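Local coordinates for conserved hypothetical protein (Shewanella loihica, PDB 2GPI) that is of unknown function but belongs to the DUF1488 family and may take part in transcriptional regulation of the shikimate pathway, at residues 4-9 / 72-77; 19-24 / 57-62; 39-44 / 64-69. All blocks are in the same frame, centred on the assembly; numbering follows the deposited sequence.

Contact 1 of 3, residues 4-9 / 72-77; sequences QSIIFT and KLIEQE. With EDO (1,2-ethanediol), chain B.
Ile6 and Ile74 make the apolar centre of this contact. Their side chains run past each other in opposite directions, so two methyl pairs form. Ile6 CD1 meets Ile74 CG2 at 3.6 Å, and Ile6 CG2 meets Ile74 CD1 at 3.9 Å. Ile6 CD1 also touches the aliphatic CG of Glu75 at 4.0 Å. Gln4 lies beside this pair, its CG against the carboxylate end of Glu75, 3.9 Å from Glu75 OE2, with the amide and carboxylate planes turned 67° apart. The Gln4 chain bends at chi2 (-66°), which brings NE2 within 3.7 Å of C1 of a bound 1,2-ethanediol. The diol, probably from the crystallisation liquor, donates from O2 to Glu75 O at 2.8 Å. A water bridges the two segments: it accepts from Gln4 N, and its bond to Glu75 OE2 is weak. With an alanine in place of Gln4, the carboxylate of Glu75 would probably lose the CG contact and be freer to turn, and the diol would lose its amide neighbour. Further out, Gln27 NE2 hydrogen-bonds to Gln4 O, while Glu71 OE2 lies close to Glu75 OE2, which may raise the proton affinity of one of the two carboxylates. Glu77, with positive phi, ends helix 63-75 in a Schellman motif. The whole is surface packing of an alpha+beta fold, the C-terminal end of helix 63-75 laid against edge strand 6-8 of a mixed sheet.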
loop_
_atom_site.group_PDB
_atom_site.type_symbol
_atom_site.label_atom_id
_atom_site.label_comp_id
_atom_site.label_asym_id
_atom_site.label_seq_id
_atom_site.Cartn_x
_atom_site.Cartn_y
_atom_site.Cartn_z
ATOM N N GLN A 4 -5.277 -17.002 4.566
ATOM C CA GLN A 4 -5.774 -15.993 5.535
ATOM C C GLN A 4 -6.839 -15.078 4.896
ATOM O O GLN A 4 -7.415 -14.210 5.574
ATOM C CB GLN A 4 -4.636 -15.112 6.081
ATOM C CG GLN A 4 -3.637 -15.844 6.981
ATOM C CD GLN A 4 -4.226 -16.340 8.303
ATOM O OE1 GLN A 4 -5.331 -15.969 8.703
ATOM N NE2 GLN A 4 -3.477 -17.194 8.981
ATOM N N SER A 5 -7.078 -15.250 3.590
ATOM C CA SER A 5 -8.184 -14.576 2.935
ATOM C C SER A 5 -8.047 -13.034 2.983
ATOM O O SER A 5 -9.064 -12.336 3.025
ATOM C CB SER A 5 -9.536 -15.014 3.563
ATOM O OG SER A 5 -9.794 -16.410 3.417
ATOM N N ILE A 6 -6.808 -12.520 2.954
ATOM C CA ILE A 6 -6.545 -11.072 2.853
ATOM C C ILE A 6 -6.645 -10.685 1.403
ATOM O O ILE A 6 -5.851 -11.098 0.589
ATOM C CB ILE A 6 -5.163 -10.628 3.427
ATOM C CG1 ILE A 6 -5.072 -11.001 4.907
ATOM C CG2 ILE A 6 -4.982 -9.103 3.249
ATOM C CD1 ILE A 6 -3.645 -11.154 5.472
ATOM N N ILE A 7 -7.664 -9.897 1.062
ATOM C CA ILE A 7 -7.942 -9.502 -0.311
ATOM C C ILE A 7 -7.590 -8.029 -0.520
ATOM O O ILE A 7 -7.941 -7.178 0.295
ATOM C CB ILE A 7 -9.433 -9.657 -0.594
ATOM C CG1 ILE A 7 -9.876 -11.128 -0.433
ATOM C CG2 ILE A 7 -9.805 -9.097 -1.996
ATOM C CD1 ILE A 7 -11.442 -11.339 -0.474
ATOM N N PHE A 8 -6.912 -7.732 -1.615
ATOM C CA PHE A 8 -6.642 -6.366 -1.999
ATOM C C PHE A 8 -7.702 -5.901 -2.980
ATOM O O PHE A 8 -7.854 -6.452 -4.086
ATOM C CB PHE A 8 -5.227 -6.248 -2.533
ATOM C CG PHE A 8 -4.232 -6.471 -1.457
ATOM C CD1 PHE A 8 -3.805 -5.411 -0.681
ATOM C CD2 PHE A 8 -3.838 -7.729 -1.120
ATOM C CE1 PHE A 8 -2.978 -5.619 0.412
ATOM C CE2 PHE A 8 -2.969 -7.924 -0.066
ATOM C CZ PHE A 8 -2.547 -6.843 0.699
ATOM N N THR A 9 -8.489 -4.937 -2.534
ATOM C CA THR A 9 -9.693 -4.570 -3.249
ATOM C C THR A 9 -9.550 -3.408 -4.237
ATOM O O THR A 9 -10.548 -3.005 -4.878
ATOM C CB THR A 9 -10.812 -4.299 -2.226
ATOM O OG1 THR A 9 -10.383 -3.313 -1.269
ATOM C CG2 THR A 9 -11.242 -5.581 -1.501
ATOM N N LYS A 72 2.257 -9.204 4.140
ATOM C CA LYS A 72 3.186 -9.671 5.136
ATOM C C LYS A 72 3.028 -8.847 6.404
ATOM O O LYS A 72 2.957 -9.380 7.512
ATOM C CB LYS A 72 4.604 -9.548 4.605
ATOM C CG LYS A 72 5.593 -10.060 5.554
ATOM C CD LYS A 72 7.026 -9.783 5.047
ATOM C CE LYS A 72 7.610 -8.518 5.709
ATOM N N LEU A 73 2.954 -7.533 6.224
ATOM C CA LEU A 73 2.808 -6.649 7.396
ATOM C C LEU A 73 1.525 -6.965 8.181
ATOM O O LEU A 73 1.499 -6.986 9.427
ATOM C CB LEU A 73 2.848 -5.189 6.957
ATOM C CG LEU A 73 4.195 -4.657 6.453
ATOM C CD1 LEU A 73 4.014 -3.271 5.805
ATOM C CD2 LEU A 73 5.252 -4.650 7.582
ATOM N N ILE A 74 0.438 -7.195 7.452
ATOM C CA ILE A 74 -0.833 -7.588 8.101
ATOM C C ILE A 74 -0.693 -8.901 8.879
ATOM O O ILE A 74 -1.087 -9.020 10.056
ATOM C CB ILE A 74 -1.968 -7.652 7.075
ATOM C CG1 ILE A 74 -2.321 -6.267 6.554
ATOM C CG2 ILE A 74 -3.230 -8.339 7.672
ATOM C CD1 ILE A 74 -3.186 -6.309 5.250
ATOM N N GLU A 75 -0.081 -9.908 8.248
ATOM C CA GLU A 75 0.147 -11.174 8.930
ATOM C C GLU A 75 1.004 -11.051 10.170
ATOM O O GLU A 75 0.795 -11.783 11.133
ATOM C CB GLU A 75 0.749 -12.203 7.975
ATOM C CG GLU A 75 -0.235 -12.594 6.897
ATOM C CD GLU A 75 -0.066 -14.018 6.387
ATOM O OE1 GLU A 75 0.431 -14.881 7.153
ATOM O OE2 GLU A 75 -0.462 -14.290 5.226
ATOM N N GLN A 76 1.953 -10.126 10.147
ATOM C CA GLN A 76 2.876 -9.859 11.239
ATOM C C GLN A 76 2.300 -8.905 12.277
ATOM O O GLN A 76 2.986 -8.544 13.237
ATOM C CB GLN A 76 4.177 -9.232 10.701
ATOM C CG GLN A 76 5.066 -10.183 9.924
ATOM C CD GLN A 76 6.264 -9.488 9.288
ATOM O OE1 GLN A 76 6.290 -8.256 9.120
ATOM N NE2 GLN A 76 7.244 -10.281 8.901
ATOM N N GLU A 77 1.058 -8.454 12.089
ATOM C CA GLU A 77 0.407 -7.495 13.016
ATOM C C GLU A 77 1.134 -6.154 13.115
ATOM O O GLU A 77 1.111 -5.472 14.138
ATOM C CB GLU A 77 0.180 -8.109 14.396
ATOM C CG GLU A 77 -0.544 -9.436 14.364
ATOM C CD GLU A 77 -0.988 -9.924 15.730
ATOM O OE1 GLU A 77 -1.105 -9.110 16.677
ATOM O OE2 GLU A 77 -1.227 -11.146 15.848
HETATM C C1 EDO B . -1.655 -14.294 10.344
HETATM O O1 EDO B . -0.518 -15.147 10.533
HETATM C C2 EDO B . -2.265 -13.870 11.678
HETATM O O2 EDO B . -1.744 -12.610 12.119
HETATM O O HOH W 1 -2.670 -16.279 3.480
#

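Contact 2 of 3, residues 19-24 / 57-62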
loop_
_atom_site.group_PDB
_atom_site.type_symbol
_atom_site.label_atom_id
_atom_site.label_comp_id
_atom_site.label_asym_id
_atom_site.label_seq_id
_atom_site.Cartn_x
_atom_site.Cartn_y
_atom_site.Cartn_z
ATOM N N SER A 19 0.485 12.549 1.899
ATOM C CA SER A 19 1.295 12.435 0.663
ATOM C C SER A 19 1.634 10.982 0.397
ATOM O O SER A 19 2.813 10.596 0.423
ATOM C CB SER A 19 2.561 13.268 0.734
ATOM O OG SER A 19 2.221 14.649 0.832
ATOM N N ALA A 20 0.583 10.183 0.195
ATOM C CA ALA A 20 0.711 8.736 0.065
ATOM C C ALA A 20 -0.324 8.207 -0.902
ATOM O O ALA A 20 -1.403 8.787 -1.019
ATOM C CB ALA A 20 0.508 8.090 1.445
ATOM N N ILE A 21 -0.027 7.093 -1.571
ATOM C CA ILE A 21 -1.054 6.290 -2.189
ATOM C C ILE A 21 -1.758 5.488 -1.088
ATOM O O ILE A 21 -1.117 4.804 -0.269
ATOM C CB ILE A 21 -0.518 5.327 -3.263
ATOM C CG1 ILE A 21 -0.082 6.094 -4.553
ATOM C CG2 ILE A 21 -1.587 4.232 -3.632
ATOM C CD1 ILE A 21 -1.243 6.581 -5.376
ATOM N N HIS A 22 -3.061 5.604 -1.092
ATOM C CA HIS A 22 -3.939 4.866 -0.182
ATOM C C HIS A 22 -4.518 3.685 -1.003
ATOM O O HIS A 22 -5.163 3.873 -2.062
ATOM C CB HIS A 22 -4.983 5.836 0.388
ATOM C CG HIS A 22 -6.124 5.164 1.170
ATOM N ND1 HIS A 22 -7.320 5.789 1.433
ATOM C CD2 HIS A 22 -6.191 3.943 1.773
ATOM C CE1 HIS A 22 -8.085 4.985 2.156
ATOM N NE2 HIS A 22 -7.429 3.851 2.371
ATOM N N PHE A 23 -4.320 2.473 -0.486
ATOM C CA PHE A 23 -4.856 1.276 -1.115
ATOM C C PHE A 23 -5.540 0.433 -0.032
ATOM O O PHE A 23 -5.297 0.601 1.133
ATOM C CB PHE A 23 -3.850 0.483 -1.952
ATOM C CG PHE A 23 -2.635 -0.044 -1.211
ATOM C CD1 PHE A 23 -1.618 0.792 -0.784
ATOM C CD2 PHE A 23 -2.513 -1.390 -0.952
ATOM C CE1 PHE A 23 -0.486 0.266 -0.162
ATOM C CE2 PHE A 23 -1.378 -1.909 -0.313
ATOM C CZ PHE A 23 -0.392 -1.093 0.081
ATOM N N THR A 24 -6.416 -0.447 -0.444
ATOM C CA THR A 24 -7.294 -1.126 0.485
ATOM C C THR A 24 -7.105 -2.650 0.480
ATOM O O THR A 24 -6.890 -3.274 -0.556
ATOM C CB THR A 24 -8.762 -0.820 0.144
ATOM O OG1 THR A 24 -8.977 -1.079 -1.256
ATOM C CG2 THR A 24 -9.096 0.630 0.448
ATOM N N SER A 57 0.142 5.275 -11.647
ATOM C CA SER A 57 0.822 4.420 -12.624
ATOM C C SER A 57 2.007 3.673 -12.001
ATOM O O SER A 57 2.226 2.484 -12.267
ATOM C CB SER A 57 1.259 5.223 -13.851
ATOM O OG SER A 57 1.931 4.388 -14.784
ATOM N N LEU A 58 2.747 4.346 -11.140
ATOM C CA LEU A 58 3.873 3.714 -10.443
ATOM C C LEU A 58 3.393 2.643 -9.453
ATOM O O LEU A 58 3.983 1.545 -9.386
ATOM C CB LEU A 58 4.777 4.762 -9.787
ATOM C CG LEU A 58 5.567 5.676 -10.762
ATOM C CD1 LEU A 58 6.284 6.763 -9.967
ATOM C CD2 LEU A 58 6.519 4.866 -11.668
ATOM N N PHE A 59 2.342 2.935 -8.693
ATOM C CA PHE A 59 1.723 1.906 -7.862
ATOM C C PHE A 59 1.372 0.659 -8.701
ATOM O O PHE A 59 1.704 -0.504 -8.338
ATOM C CB PHE A 59 0.495 2.427 -7.103
ATOM C CG PHE A 59 -0.172 1.363 -6.294
ATOM C CD1 PHE A 59 -1.087 0.498 -6.886
ATOM C CD2 PHE A 59 0.188 1.144 -4.947
ATOM C CE1 PHE A 59 -1.682 -0.552 -6.167
ATOM C CE2 PHE A 59 -0.433 0.071 -4.244
ATOM C CZ PHE A 59 -1.346 -0.736 -4.839
ATOM N N GLU A 60 0.690 0.907 -9.824
ATOM C CA GLU A 60 0.288 -0.221 -10.695
ATOM C C GLU A 60 1.490 -1.004 -11.205
ATOM O O GLU A 60 1.457 -2.267 -11.241
ATOM C CB GLU A 60 -0.577 0.310 -11.825
ATOM C CG GLU A 60 -1.912 0.718 -11.369
ATOM C CD GLU A 60 -2.789 -0.450 -10.891
ATOM O OE1 GLU A 60 -2.427 -1.641 -11.058
ATOM O OE2 GLU A 60 -3.851 -0.160 -10.362
ATOM N N GLN A 61 2.558 -0.301 -11.565
ATOM C CA GLN A 61 3.798 -0.952 -12.039
ATOM C C GLN A 61 4.365 -1.926 -11.005
ATOM O O GLN A 61 4.889 -2.972 -11.360
ATOM C CB GLN A 61 4.835 0.088 -12.431
ATOM C CG GLN A 61 6.120 -0.482 -12.953
ATOM C CD GLN A 61 7.011 0.609 -13.538
ATOM O OE1 GLN A 61 6.538 1.737 -13.820
ATOM N NE2 GLN A 61 8.299 0.281 -13.733
ATOM N N PHE A 62 4.248 -1.582 -9.726
ATOM C CA PHE A 62 4.805 -2.354 -8.656
ATOM C C PHE A 62 3.693 -2.950 -7.750
ATOM O O PHE A 62 3.966 -3.342 -6.592
ATOM C CB PHE A 62 5.766 -1.494 -7.835
ATOM C CG PHE A 62 6.980 -1.060 -8.614
ATOM C CD1 PHE A 62 8.077 -1.875 -8.663
ATOM C CD2 PHE A 62 7.030 0.172 -9.246
ATOM C CE1 PHE A 62 9.209 -1.528 -9.366
ATOM C CE2 PHE A 62 8.153 0.507 -9.996
ATOM C CZ PHE A 62 9.244 -0.349 -10.028
#
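The Phe23 ring receives Phe59 on one face. Phe59 CE2 stands 3.7 Å above the plane, displaced toward the rim near CG and CD1. The ring planes are 49° apart and the centroids 5.1 Å apart, so the pair is oblique, neither a stack nor edge-to-face. Phe59 CZ reaches back to Phe23 CB at 4.0 Å. Ile21 CG2 also comes obliquely to the Phe59 ring, meeting CD2 at 3.8 Å. Phe59 thus spans two strand residues whose side chains both point to the helix. The Phe59 ring is carried across to the strand because its CG is anti to the backbone N (chi1 178°). Phe23 has its CG between the backbone N and the carbonyl carbon (chi1 60°), which sets its ring beneath Phe59 CE2. Ile66 and Leu12 touch the side chains of both phenylalanines, and Ile36 packs on Ile21. Strand 20-27 is itself fixed by backbone bonds on both flanks, Phe23 with Cys34 and Thr24 with Thr9. All three touching residues are buried. Their contact is wholly apolar, with no charge pair between the two segments, consistent with this part of helix 52-61 being held on the sheet by packing and exclusion of water.

Contact 3 of 3, residues 39-44 / 64-69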
loop_
_atom_site.group_PDB
_atom_site.type_symbol
_atom_site.label_atom_id
_atom_site.label_comp_id
_atom_site.label_asym_id
_atom_site.label_seq_id
_atom_site.Cartn_x
_atom_site.Cartn_y
_atom_site.Cartn_z
ATOM N N LYS A 39 7.698 9.254 -0.955
ATOM C CA LYS A 39 9.133 8.998 -1.026
ATOM C C LYS A 39 9.430 7.506 -1.189
ATOM O O LYS A 39 10.315 7.123 -1.938
ATOM C CB LYS A 39 9.878 9.597 0.173
ATOM C CG LYS A 39 9.854 11.128 0.185
ATOM C CD LYS A 39 10.630 11.738 1.349
ATOM C CE LYS A 39 10.639 13.243 1.238
ATOM N N VAL A 40 8.659 6.642 -0.532
ATOM C CA VAL A 40 8.868 5.204 -0.650
ATOM C C VAL A 40 8.674 4.766 -2.102
ATOM O O VAL A 40 9.470 3.996 -2.692
ATOM C CB VAL A 40 7.954 4.391 0.308
ATOM C CG1 VAL A 40 8.211 2.881 0.124
ATOM C CG2 VAL A 40 8.261 4.795 1.750
ATOM N N LEU A 41 7.606 5.246 -2.701
ATOM C CA LEU A 41 7.302 4.935 -4.074
ATOM C C LEU A 41 8.309 5.508 -5.057
ATOM O O LEU A 41 8.662 4.847 -6.008
ATOM C CB LEU A 41 5.899 5.454 -4.409
ATOM C CG LEU A 41 5.231 4.952 -5.663
ATOM C CD1 LEU A 41 5.255 3.427 -5.759
ATOM C CD2 LEU A 41 3.727 5.534 -5.676
ATOM N N GLU A 42 8.788 6.722 -4.807
ATOM C CA GLU A 42 9.851 7.337 -5.632
ATOM C C GLU A 42 11.143 6.533 -5.604
ATOM O O GLU A 42 11.767 6.319 -6.667
ATOM C CB GLU A 42 10.141 8.772 -5.187
ATOM C CG GLU A 42 8.942 9.691 -5.508
ATOM C CD GLU A 42 9.130 11.134 -5.029
ATOM O OE1 GLU A 42 9.833 11.341 -4.001
ATOM O OE2 GLU A 42 8.606 12.068 -5.678
ATOM N N HIS A 43 11.566 6.134 -4.405
ATOM C CA HIS A 43 12.761 5.275 -4.264
ATOM C C HIS A 43 12.565 3.934 -4.980
ATOM O O HIS A 43 13.418 3.502 -5.724
ATOM C CB HIS A 43 13.111 5.004 -2.793
ATOM C CG HIS A 43 13.658 6.177 -2.044
ATOM N ND1 HIS A 43 14.851 6.802 -2.357
ATOM C CD2 HIS A 43 13.216 6.774 -0.904
ATOM C CE1 HIS A 43 15.076 7.778 -1.488
ATOM N NE2 HIS A 43 14.107 7.773 -0.588
ATOM N N LEU A 44 11.409 3.314 -4.773
ATOM C CA LEU A 44 11.123 2.016 -5.405
ATOM C C LEU A 44 11.178 2.076 -6.918
ATOM O O LEU A 44 11.817 1.247 -7.583
ATOM C CB LEU A 44 9.739 1.546 -4.958
ATOM C CG LEU A 44 9.185 0.255 -5.520
ATOM C CD1 LEU A 44 10.106 -0.925 -5.159
ATOM C CD2 LEU A 44 7.752 -0.028 -5.040
ATOM N N PHE A 64 2.000 -5.729 -7.318
ATOM C CA PHE A 64 2.105 -7.030 -6.644
ATOM C C PHE A 64 3.259 -7.084 -5.630
ATOM O O PHE A 64 3.136 -7.720 -4.596
ATOM C CB PHE A 64 2.108 -8.191 -7.648
ATOM C CG PHE A 64 0.775 -8.318 -8.325
ATOM C CD1 PHE A 64 -0.209 -9.106 -7.735
ATOM C CD2 PHE A 64 0.467 -7.572 -9.446
ATOM C CE1 PHE A 64 -1.490 -9.178 -8.271
ATOM C CE2 PHE A 64 -0.840 -7.632 -10.009
ATOM C CZ PHE A 64 -1.805 -8.435 -9.410
ATOM N N ASP A 65 4.334 -6.357 -5.886
ATOM C CA ASP A 65 5.376 -6.227 -4.870
ATOM C C ASP A 65 4.884 -5.466 -3.650
ATOM O O ASP A 65 5.213 -5.785 -2.504
ATOM C CB ASP A 65 6.558 -5.473 -5.483
ATOM C CG ASP A 65 7.331 -6.295 -6.532
ATOM O OD1 ASP A 65 7.145 -7.536 -6.631
ATOM O OD2 ASP A 65 8.150 -5.655 -7.222
ATOM N N ILE A 66 4.154 -4.388 -3.897
ATOM C CA ILE A 66 3.657 -3.531 -2.797
ATOM C C ILE A 66 2.641 -4.278 -1.957
ATOM O O ILE A 66 2.698 -4.289 -0.741
ATOM C CB ILE A 66 3.102 -2.205 -3.327
ATOM C CG1 ILE A 66 4.194 -1.332 -3.971
ATOM C CG2 ILE A 66 2.408 -1.388 -2.225
ATOM C CD1 ILE A 66 3.695 -0.214 -4.849
ATOM N N GLU A 67 1.664 -4.885 -2.640
ATOM C CA GLU A 67 0.616 -5.633 -1.944
ATOM C C GLU A 67 1.202 -6.877 -1.234
ATOM O O GLU A 67 0.723 -7.206 -0.122
ATOM C CB GLU A 67 -0.546 -5.964 -2.898
ATOM C CG GLU A 67 -1.313 -4.651 -3.304
ATOM C CD GLU A 67 -2.468 -4.822 -4.250
ATOM O OE1 GLU A 67 -2.596 -5.876 -4.919
ATOM O OE2 GLU A 67 -3.304 -3.859 -4.309
ATOM N N GLU A 68 2.244 -7.505 -1.806
ATOM C CA GLU A 68 2.900 -8.617 -1.125
ATOM C C GLU A 68 3.414 -8.162 0.226
ATOM O O GLU A 68 3.254 -8.846 1.237
ATOM C CB GLU A 68 4.045 -9.190 -1.957
ATOM C CG GLU A 68 4.732 -10.327 -1.338
ATOM C CD GLU A 68 5.703 -10.998 -2.279
ATOM O OE1 GLU A 68 6.217 -10.345 -3.194
ATOM O OE2 GLU A 68 5.969 -12.191 -2.074
ATOM N N GLN A 69 4.068 -7.011 0.215
ATOM C CA GLN A 69 4.647 -6.455 1.454
ATOM C C GLN A 69 3.523 -6.069 2.452
ATOM O O GLN A 69 3.644 -6.357 3.639
ATOM C CB GLN A 69 5.578 -5.282 1.157
ATOM C CG GLN A 69 6.218 -4.691 2.396
ATOM C CD GLN A 69 7.113 -5.611 3.208
ATOM O OE1 GLN A 69 7.604 -6.623 2.714
ATOM N NE2 GLN A 69 7.385 -5.222 4.467
#
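Ile66 meets Leu41 and Leu44 through methyl and methylene groups alone. Leu44 CD2 lies 3.9 Å from Ile66 CG1 and 4.1 Å from Ile66 CD1, so one methyl rests against the outer branch of the isoleucine. Leu41 CD1 touches the end of the same branch, at 4.1 Å from Ile66 CD1. The Leu41 and Ile66 side chains cross at about a right angle, whereas Leu44 comes to Ile66 on a slant. Ile66 CG1 is anti to the carbonyl carbon (chi1 -65°), and with chi2 extended at 163° the branch reaches toward both leucines. Leu44 points its CB at the other helix, while Leu41 nears it through the end of its side chain. The contact is modest, with 108 Å² buried between the segments. Polar interactions lie around it. Glu42 OE2 accepts from Ile49 N and Gln38 NE2, which ties Glu42 to the loop after helix 38-45 and to the first turn of that helix, and would help to hold the carboxylate. Helices 38-45 and 63-75 meet over strand 20-27, where Leu41 touches Ile21, and helix 52-61 packs beside Ile66.

Contacts 2 and 3 lie in the core, with centres about 8 Å apart, and contact 1 is at the surface. Contacts 1 and 3 share helix 63-75, whose C-terminal end packs on strand 6-8 and whose earlier turns pack on helix 38-45. Contacts 1 and 2 reach neighbouring strands of one sheet, and Thr9 OG1 lies 2.6 Å from Thr24 OG1, a probable hydrogen bond. Phe62 CB joins contact 2 to contact 3 at 3.7 Å from Leu44 CD2. Chemistry follows depth: contact 2 is aromatic and aliphatic, contact 3 purely aliphatic, and contact 1 adds carboxylate, amide and water to one isoleucine pair.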